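Side-chain contacts in inosine-uridine nucleoside N-ribohydrolase (Xanthomonas oryzae pv. oryzae, PDB 4KL0), which binds calcium and probably hydrolyses N-glycosidic bonds, although its substrate and its role as a bacterial effector remain unsettled: residues E266-A270 against N271-G275; R362-L365 against S366-K370; D305-W308 against P309-K313; N259-K262 against G263-E266. All coordinates share one frame; numbering follows the deposited sequence.

Contact 1. Residues E266-A270 against N271-G275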
loop_
_atom_site.group_PDB
_atom_site.type_symbol
_atom_site.label_atom_id
_atom_site.label_comp_id
_atom_site.label_asym_id
_atom_site.label_seq_id
_atom_site.Cartn_x
_atom_site.Cartn_y
_atom_site.Cartn_z
ATOM N N GLU A 266 22.292 -5.453 -11.469
ATOM C CA GLU A 266 22.942 -5.935 -12.710
ATOM C C GLU A 266 22.891 -4.835 -13.759
ATOM O O GLU A 266 23.856 -4.631 -14.521
ATOM C CB GLU A 266 22.275 -7.219 -13.208
ATOM C CG GLU A 266 22.567 -8.384 -12.232
ATOM C CD GLU A 266 21.960 -9.731 -12.604
ATOM O OE1 GLU A 266 21.063 -9.821 -13.495
ATOM O OE2 GLU A 266 22.411 -10.723 -11.975
ATOM N N GLY A 267 21.795 -4.082 -13.740
ATOM C CA GLY A 267 21.539 -3.068 -14.770
ATOM C C GLY A 267 22.514 -1.927 -14.583
ATOM O O GLY A 267 23.082 -1.410 -15.559
ATOM N N ILE A 268 22.725 -1.547 -13.326
ATOM C CA ILE A 268 23.629 -0.471 -12.934
ATOM C C ILE A 268 25.063 -0.910 -13.220
ATOM O O ILE A 268 25.843 -0.149 -13.793
ATOM C CB ILE A 268 23.490 -0.113 -11.463
ATOM C CG1 ILE A 268 22.181 0.656 -11.225
ATOM C CG2 ILE A 268 24.692 0.744 -10.987
ATOM C CD1 ILE A 268 21.850 0.818 -9.736
ATOM N N GLN A 269 25.391 -2.142 -12.824
ATOM C CA GLN A 269 26.712 -2.730 -13.151
ATOM C C GLN A 269 27.078 -2.578 -14.636
ATOM O O GLN A 269 28.225 -2.244 -14.975
ATOM C CB GLN A 269 26.731 -4.205 -12.776
ATOM C CG GLN A 269 27.480 -4.534 -11.535
ATOM C CD GLN A 269 27.837 -6.013 -11.476
ATOM O OE1 GLN A 269 27.211 -6.874 -12.151
ATOM N NE2 GLN A 269 28.856 -6.317 -10.699
ATOM N N ALA A 270 26.113 -2.807 -15.520
ATOM C CA ALA A 270 26.343 -2.675 -16.946
ATOM C C ALA A 270 26.050 -1.248 -17.488
ATOM O O ALA A 270 26.000 -1.050 -18.703
ATOM C CB ALA A 270 25.522 -3.723 -17.690
ATOM N N ASN A 271 25.895 -0.267 -16.591
ATOM C CA ASN A 271 25.617 1.136 -16.961
ATOM C C ASN A 271 24.394 1.230 -17.904
ATOM O O ASN A 271 24.406 2.041 -18.849
ATOM C CB ASN A 271 26.856 1.799 -17.627
ATOM C CG ASN A 271 27.059 3.279 -17.217
ATOM O OD1 ASN A 271 26.213 3.900 -16.539
ATOM N ND2 ASN A 271 28.215 3.846 -17.632
ATOM N N LEU A 272 23.332 0.439 -17.641
ATOM C CA LEU A 272 22.137 0.376 -18.517
ATOM C C LEU A 272 20.943 1.165 -18.026
ATOM O O LEU A 272 19.916 1.271 -18.705
ATOM C CB LEU A 272 21.694 -1.057 -18.762
ATOM C CG LEU A 272 22.573 -1.956 -19.637
ATOM C CD1 LEU A 272 21.899 -3.342 -19.767
ATOM C CD2 LEU A 272 22.780 -1.308 -20.991
ATOM N N ILE A 273 21.078 1.746 -16.850
ATOM C CA ILE A 273 20.035 2.548 -16.279
ATOM C C ILE A 273 20.524 3.968 -16.156
ATOM O O ILE A 273 21.229 4.335 -15.200
ATOM C CB ILE A 273 19.583 1.966 -14.945
ATOM C CG1 ILE A 273 19.078 0.531 -15.172
ATOM C CG2 ILE A 273 18.479 2.875 -14.352
ATOM C CD1 ILE A 273 18.915 -0.270 -13.903
ATOM N N PRO A 274 20.175 4.811 -17.159
ATOM C CA PRO A 274 20.814 6.119 -17.165
ATOM C C PRO A 274 20.619 6.920 -15.889
ATOM O O PRO A 274 19.519 7.011 -15.326
ATOM C CB PRO A 274 20.152 6.851 -18.361
ATOM C CG PRO A 274 19.616 5.778 -19.224
ATOM C CD PRO A 274 19.323 4.562 -18.334
ATOM N N GLY A 275 21.715 7.489 -15.419
ATOM C CA GLY A 275 21.686 8.372 -14.271
ATOM C C GLY A 275 22.030 7.639 -12.961
ATOM O O GLY A 275 22.291 8.277 -11.946
#
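I273 reaches back to G267 with its delta carbon: CD1 lies 3.9 Å from G267 CA, close over the bare glycine, where there is no side chain to hold it off. CD1 also approaches CG1 of I268, at 4.3 Å, the looser of the two contacts. Just before I273 in the chain, L272 lies alongside A270, its CG 4.0 Å from A270 CB. CG stands anti to the carbonyl carbon of L272 (chi1 -70°), which swings the branch back towards the helix end. Behind these side chains is the backbone arrangement of a Schellman motif closing helix 248-269, with N271 at positive phi as the C-prime residue. The outer bond of the motif runs from L272 N to G267 O at 2.8 Å and is nearly straight, 165° at the hydrogen. The inner bond, N271 N to I268 O, is also 2.8 Å long, but its donor sits 63° out of the carbonyl plane, in line with the i to i+3 geometry of this bond. Farther out, the side chain of I268 packs on W280 and F281 of helix 278-285, the next helix in the chain.

Contact 2. Residues R362-L365 against S366-K370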
loop_
_atom_site.group_PDB
_atom_site.type_symbol
_atom_site.label_atom_id
_atom_site.label_comp_id
_atom_site.label_asym_id
_atom_site.label_seq_id
_atom_site.Cartn_x
_atom_site.Cartn_y
_atom_site.Cartn_z
ATOM N N ARG A 362 9.440 -0.747 12.303
ATOM C CA ARG A 362 10.106 -1.912 11.706
ATOM C C ARG A 362 9.717 -3.227 12.398
ATOM O O ARG A 362 9.411 -4.228 11.737
ATOM C CB ARG A 362 11.630 -1.775 11.798
ATOM C CG ARG A 362 12.259 -0.729 10.884
ATOM C CD ARG A 362 13.811 -0.864 10.951
ATOM N NE ARG A 362 14.435 0.291 10.300
ATOM C CZ ARG A 362 14.860 1.381 10.936
ATOM N NH1 ARG A 362 14.758 1.470 12.272
ATOM N NH2 ARG A 362 15.406 2.380 10.235
ATOM N N LEU A 363 9.725 -3.216 13.742
ATOM C CA LEU A 363 9.474 -4.412 14.535
ATOM C C LEU A 363 7.990 -4.831 14.419
ATOM O O LEU A 363 7.655 -6.007 14.233
ATOM C CB LEU A 363 9.841 -4.113 16.001
ATOM C CG LEU A 363 10.239 -5.247 16.911
ATOM C CD1 LEU A 363 11.433 -5.984 16.334
ATOM C CD2 LEU A 363 10.593 -4.622 18.254
ATOM N N LEU A 364 7.104 -3.854 14.463
ATOM C CA LEU A 364 5.669 -4.117 14.240
ATOM C C LEU A 364 5.339 -4.657 12.840
ATOM O O LEU A 364 4.542 -5.621 12.704
ATOM C CB LEU A 364 4.837 -2.892 14.558
ATOM C CG LEU A 364 3.339 -3.147 14.454
ATOM C CD1 LEU A 364 2.905 -4.180 15.517
ATOM C CD2 LEU A 364 2.613 -1.852 14.624
ATOM N N LEU A 365 5.948 -4.083 11.801
ATOM C CA LEU A 365 5.767 -4.652 10.450
ATOM C C LEU A 365 6.220 -6.105 10.429
ATOM O O LEU A 365 5.485 -6.961 9.917
ATOM C CB LEU A 365 6.541 -3.852 9.388
ATOM C CG LEU A 365 5.934 -2.478 9.100
ATOM C CD1 LEU A 365 6.962 -1.599 8.357
ATOM C CD2 LEU A 365 4.620 -2.504 8.283
ATOM N N SER A 366 7.393 -6.435 11.002
ATOM C CA SER A 366 7.850 -7.835 11.021
ATOM C C SER A 366 6.886 -8.731 11.831
ATOM O O SER A 366 6.530 -9.832 11.383
ATOM C CB SER A 366 9.310 -7.924 11.531
ATOM O OG SER A 366 9.744 -9.296 11.587
ATOM N N ALA A 367 6.481 -8.262 13.016
ATOM C CA ALA A 367 5.525 -9.031 13.843
ATOM C C ALA A 367 4.223 -9.336 13.112
ATOM O O ALA A 367 3.770 -10.495 13.093
ATOM C CB ALA A 367 5.261 -8.330 15.168
ATOM N N LEU A 368 3.635 -8.311 12.479
ATOM C CA LEU A 368 2.380 -8.522 11.797
ATOM C C LEU A 368 2.535 -9.481 10.610
ATOM O O LEU A 368 1.694 -10.354 10.431
ATOM C CB LEU A 368 1.812 -7.175 11.352
ATOM C CG LEU A 368 1.401 -6.164 12.441
ATOM C CD1 LEU A 368 1.227 -4.800 11.802
ATOM C CD2 LEU A 368 0.087 -6.576 13.129
ATOM N N ALA A 369 3.585 -9.310 9.794
ATOM C CA ALA A 369 3.706 -10.177 8.626
ATOM C C ALA A 369 3.960 -11.634 9.043
ATOM O O ALA A 369 3.342 -12.579 8.500
ATOM C CB ALA A 369 4.755 -9.711 7.746
ATOM N N LYS A 370 4.803 -11.837 10.053
ATOM C CA LYS A 370 5.051 -13.235 10.469
ATOM C C LYS A 370 3.824 -13.889 11.076
ATOM O O LYS A 370 3.541 -15.082 10.797
ATOM C CB LYS A 370 6.193 -13.345 11.488
ATOM C CG LYS A 370 7.553 -13.023 10.955
ATOM C CD LYS A 370 8.523 -12.931 12.134
ATOM C CE LYS A 370 9.971 -12.904 11.693
ATOM N NZ LYS A 370 10.905 -12.983 12.911
#
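L364 and L368, one helical turn apart, supply the apolar side-chain contact: L364 CG is 3.8 Å from L368 CD1, and the two branches cross at a slant. Their first torsions differ. CG of L364 is anti to its backbone nitrogen (chi1 -175°), whereas L368 turns its CG anti to the carbonyl carbon (chi1 -65°). The latter placement also lays L368 CG against L364 O, 3.2 Å away.

Backbone bonding is that of a regular alpha-helix, helix 358-372, near the end of the modelled chain. Four successive i to i+4 bonds link the segments, from S366 N to R362 O at 3.1 Å through to A369 N to L365 O at 3.0 Å, all with angles of 163° or more at the hydrogen. The leucine face is buried among other helices: L365 and L368 pack on L323 of helix 317-325 and on I48 of helix 41-54, while L364 meets L19 of helix 10-20.

Polar groups find partners beyond this turn. S366 OG bonds to E12, whose carboxylate also forms a salt bridge with K370 NZ, so one acid of helix 10-20 joins two successive turns. R362 directs NE to A233 O and pairs through NH1 with E359.

Contact 3. Residues D305-W308 against P309-K313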
loop_
_atom_site.group_PDB
_atom_site.type_symbol
_atom_site.label_atom_id
_atom_site.label_comp_id
_atom_site.label_asym_id
_atom_site.label_seq_id
_atom_site.Cartn_x
_atom_site.Cartn_y
_atom_site.Cartn_z
ATOM N N ASP A 305 24.732 -12.164 -5.462
ATOM C CA ASP A 305 24.818 -12.988 -4.248
ATOM C C ASP A 305 25.740 -12.408 -3.189
ATOM O O ASP A 305 25.518 -12.625 -2.005
ATOM C CB ASP A 305 25.207 -14.422 -4.596
ATOM C CG ASP A 305 24.155 -15.105 -5.449
ATOM O OD1 ASP A 305 22.971 -15.194 -4.992
ATOM O OD2 ASP A 305 24.502 -15.532 -6.586
ATOM N N ALA A 306 26.740 -11.626 -3.600
ATOM C CA ALA A 306 27.585 -10.949 -2.638
ATOM C C ALA A 306 27.087 -9.583 -2.219
ATOM O O ALA A 306 27.604 -8.988 -1.276
ATOM C CB ALA A 306 29.064 -10.889 -3.127
ATOM N N ILE A 307 26.074 -9.064 -2.932
ATOM C CA ILE A 307 25.459 -7.771 -2.594
ATOM C C ILE A 307 24.222 -7.897 -1.640
ATOM O O ILE A 307 24.093 -7.120 -0.669
ATOM C CB ILE A 307 25.027 -7.034 -3.882
ATOM C CG1 ILE A 307 26.281 -6.604 -4.660
ATOM C CG2 ILE A 307 24.170 -5.824 -3.514
ATOM C CD1 ILE A 307 27.070 -5.524 -3.932
ATOM N N TRP A 308 23.348 -8.856 -1.938
ATOM C CA TRP A 308 22.160 -9.163 -1.091
ATOM C C TRP A 308 22.495 -9.085 0.398
ATOM O O TRP A 308 21.868 -8.305 1.145
ATOM C CB TRP A 308 21.540 -10.509 -1.469
ATOM C CG TRP A 308 20.187 -10.853 -0.781
ATOM C CD1 TRP A 308 19.874 -12.013 -0.123
ATOM C CD2 TRP A 308 18.988 -10.034 -0.737
ATOM N NE1 TRP A 308 18.567 -11.970 0.336
ATOM C CE2 TRP A 308 18.006 -10.766 -0.038
ATOM C CE3 TRP A 308 18.663 -8.754 -1.226
ATOM C CZ2 TRP A 308 16.713 -10.265 0.192
ATOM C CZ3 TRP A 308 17.378 -8.257 -1.004
ATOM C CH2 TRP A 308 16.429 -9.004 -0.302
ATOM N N PRO A 309 23.562 -9.814 0.849
ATOM C CA PRO A 309 23.912 -9.700 2.275
ATOM C C PRO A 309 24.303 -8.307 2.768
ATOM O O PRO A 309 24.199 -7.981 3.948
ATOM C CB PRO A 309 25.133 -10.643 2.417
ATOM C CG PRO A 309 25.008 -11.610 1.299
ATOM C CD PRO A 309 24.397 -10.804 0.151
ATOM N N GLN A 310 24.816 -7.454 1.904
ATOM C CA GLN A 310 25.171 -6.131 2.423
ATOM C C GLN A 310 23.987 -5.156 2.512
ATOM O O GLN A 310 24.064 -4.063 3.143
ATOM C CB GLN A 310 26.245 -5.495 1.546
ATOM C CG GLN A 310 27.619 -6.133 1.690
ATOM C CD GLN A 310 28.615 -5.299 0.951
ATOM O OE1 GLN A 310 28.717 -4.096 1.205
ATOM N NE2 GLN A 310 29.252 -5.879 -0.049
ATOM N N VAL A 311 22.895 -5.517 1.844
ATOM C CA VAL A 311 21.763 -4.591 1.837
ATOM C C VAL A 311 21.161 -4.556 3.228
ATOM O O VAL A 311 21.007 -5.619 3.853
ATOM C CB VAL A 311 20.714 -5.012 0.796
ATOM C CG1 VAL A 311 19.416 -4.225 1.027
ATOM C CG2 VAL A 311 21.281 -4.778 -0.612
ATOM N N THR A 312 20.873 -3.347 3.699
ATOM C CA THR A 312 20.209 -3.084 4.986
ATOM C C THR A 312 18.869 -2.272 4.928
ATOM O O THR A 312 18.129 -2.198 5.931
ATOM C CB THR A 312 21.182 -2.340 5.974
ATOM O OG1 THR A 312 21.334 -0.972 5.585
ATOM C CG2 THR A 312 22.542 -3.004 5.972
ATOM N N LYS A 313 18.534 -1.670 3.784
ATOM C CA LYS A 313 17.466 -0.665 3.764
ATOM C C LYS A 313 16.514 -0.940 2.599
ATOM O O LYS A 313 16.887 -0.677 1.449
ATOM C CB LYS A 313 18.059 0.727 3.517
ATOM C CG LYS A 313 19.094 1.180 4.564
ATOM C CD LYS A 313 19.333 2.698 4.466
ATOM C CE LYS A 313 20.574 3.036 3.624
ATOM N NZ LYS A 313 20.566 4.473 3.157
#
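The first torsion of V311 (chi1 167°) sets CG1 anti to the backbone nitrogen and leaves CG2 beside that nitrogen, facing back to I307. There V311 CG2 comes 4.2 Å from I307 CG2, a loose methyl-to-methyl contact. W308 takes the anti position too, with CG opposite its backbone nitrogen (chi1 -172°); the indole is thereby carried off the turn, while CB stays against the next residue, 3.3 Å from P309 CD.

The proline ring packs back on the preceding turn, where P309 CD approaches D305 O to 3.0 Å. Having no N-H, P309 cannot give that carbonyl the i to i+4 bond of an alpha-helix, and ring atom CD occupies the position where a donor would stand. After the weakly bonded helix 304-307 the chain runs into a short 3-10 turn. Q310 N bonds to I307 O at 2.7 Å and V311 N to W308 O at 3.1 Å, both i to i+3. In each the donor stands well above the carbonyl plane, by 50° or more, as evidence of how tightly the backbone winds. V311 N has a second, weak bond to I307 O, so that this carbonyl receives two donors.

The apolar groups face neighbouring helices. I307 rests on F281 and F282 of helix 278-285, whereas W308 and V311 both meet P236 at the start of helix 236-243. NE1 of the indole is hydrogen-bonded to E240, and beyond the turn the backbones of T312 and K313 bond to F285.

Contact 4. Residues N259-K262 against G263-E266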
loop_
_atom_site.group_PDB
_atom_site.type_symbol
_atom_site.label_atom_id
_atom_site.label_comp_id
_atom_site.label_asym_id
_atom_site.label_seq_id
_atom_site.Cartn_x
_atom_site.Cartn_y
_atom_site.Cartn_z
ATOM N N ASN A 259 14.633 -10.500 -6.503
ATOM C CA ASN A 259 14.872 -10.439 -7.948
ATOM C C ASN A 259 14.811 -8.997 -8.488
ATOM O O ASN A 259 15.645 -8.609 -9.337
ATOM C CB ASN A 259 14.016 -11.458 -8.710
ATOM C CG ASN A 259 14.282 -12.914 -8.252
ATOM O OD1 ASN A 259 15.445 -13.307 -7.994
ATOM N ND2 ASN A 259 13.202 -13.721 -8.155
ATOM N N ALA A 260 13.854 -8.177 -8.018
ATOM C CA ALA A 260 13.825 -6.758 -8.388
ATOM C C ALA A 260 15.168 -6.081 -8.091
ATOM O O ALA A 260 15.734 -5.295 -8.911
ATOM C CB ALA A 260 12.677 -6.024 -7.624
ATOM N N LEU A 261 15.732 -6.378 -6.930
ATOM C CA LEU A 261 16.944 -5.716 -6.526
ATOM C C LEU A 261 18.155 -6.235 -7.357
ATOM O O LEU A 261 19.063 -5.459 -7.723
ATOM C CB LEU A 261 17.168 -5.926 -5.052
ATOM C CG LEU A 261 18.166 -4.897 -4.580
ATOM C CD1 LEU A 261 17.614 -3.452 -4.765
ATOM C CD2 LEU A 261 18.528 -5.186 -3.128
ATOM N N LYS A 262 18.098 -7.533 -7.644
ATOM C CA LYS A 262 19.120 -8.183 -8.482
ATOM C C LYS A 262 19.119 -7.520 -9.851
ATOM O O LYS A 262 20.178 -7.133 -10.382
ATOM C CB LYS A 262 18.803 -9.672 -8.617
ATOM C CG LYS A 262 19.706 -10.464 -9.586
ATOM C CD LYS A 262 19.379 -11.986 -9.499
ATOM C CE LYS A 262 20.322 -12.789 -10.415
ATOM N NZ LYS A 262 19.686 -13.976 -11.113
ATOM N N GLY A 263 17.928 -7.357 -10.416
ATOM C CA GLY A 263 17.819 -6.735 -11.734
ATOM C C GLY A 263 18.342 -5.303 -11.711
ATOM O O GLY A 263 19.002 -4.838 -12.666
ATOM N N LEU A 264 18.079 -4.569 -10.638
ATOM C CA LEU A 264 18.551 -3.175 -10.544
ATOM C C LEU A 264 20.102 -3.107 -10.413
ATOM O O LEU A 264 20.825 -2.351 -11.100
ATOM C CB LEU A 264 17.775 -2.476 -9.398
ATOM C CG LEU A 264 18.190 -1.083 -8.943
ATOM C CD1 LEU A 264 18.016 -0.122 -10.154
ATOM C CD2 LEU A 264 17.411 -0.574 -7.726
ATOM N N TRP A 265 20.626 -3.989 -9.581
ATOM C CA TRP A 265 22.077 -4.117 -9.429
ATOM C C TRP A 265 22.800 -4.458 -10.740
ATOM O O TRP A 265 23.775 -3.785 -11.106
ATOM C CB TRP A 265 22.348 -5.233 -8.409
ATOM C CG TRP A 265 23.797 -5.535 -8.371
ATOM C CD1 TRP A 265 24.413 -6.622 -8.896
ATOM C CD2 TRP A 265 24.818 -4.691 -7.863
ATOM N NE1 TRP A 265 25.767 -6.520 -8.735
ATOM C CE2 TRP A 265 26.054 -5.359 -8.080
ATOM C CE3 TRP A 265 24.825 -3.462 -7.212
ATOM C CZ2 TRP A 265 27.263 -4.826 -7.688
ATOM C CZ3 TRP A 265 26.037 -2.914 -6.816
ATOM C CH2 TRP A 265 27.261 -3.605 -7.065
ATOM N N GLU A 266 22.292 -5.453 -11.469
ATOM C CA GLU A 266 22.942 -5.935 -12.710
ATOM C C GLU A 266 22.891 -4.835 -13.759
ATOM O O GLU A 266 23.856 -4.631 -14.521
ATOM C CB GLU A 266 22.275 -7.219 -13.208
ATOM C CG GLU A 266 22.567 -8.384 -12.232
ATOM C CD GLU A 266 21.960 -9.731 -12.604
ATOM O OE1 GLU A 266 21.063 -9.821 -13.495
ATOM O OE2 GLU A 266 22.411 -10.723 -11.975
#
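K262 and E266, a turn apart, cross obliquely on the exposed side of helix 248-269. The lysine begins with CB 3.1 Å from G263 N, a consequence of being next in sequence. CG, anti to the backbone nitrogen (chi1 174°), comes 3.6 Å from E266 OE2, and CD passes the same oxygen at 4.1 Å. CE is nearest, 3.3 Å from OE2. At the last bond the chain bends (chi4 -143°), leaving NZ 4.3 Å from E266 OE2, beyond salt-bridge distance. Beneath the pair, E266 N bonds to K262 O at 2.9 Å, one of four consecutive i to i+4 bonds that mark an unbroken alpha-helix here.

Another face is apolar: L261 CD1 meets L264 CD2 at 4.1 Å. L261 continues onto F281 and F285 of helix 278-285, while W265 sets its ring edge-to-face with F281 and bonds through NE1 to L302 O.

The helix is therefore amphipathic in this region. Since OE2 lies along the lysine's methylenes and stays separated from the ammonium, these exposed charges probably feel only a weak, undirected attraction.

Contact 2 is the buried one, within helix 358-372 and among several other helices; contact 1 lies at the surface, and contacts 3 and 4 are partly buried. Contacts 1 and 4 belong to the same helix, 248-269, and share E266: contact 4 is its regular body, contact 1 its end, and they touch where I273 packs on L264. Contact 3 adjoins contact 4 through I307 on W265 and through V311 and W308 on L261. Chemistry follows position. Regular i to i+4 bonds run through contacts 2 and 4, whereas contacts 1 and 3, at helix ends, include bonds whose donors stand well above the carbonyl plane.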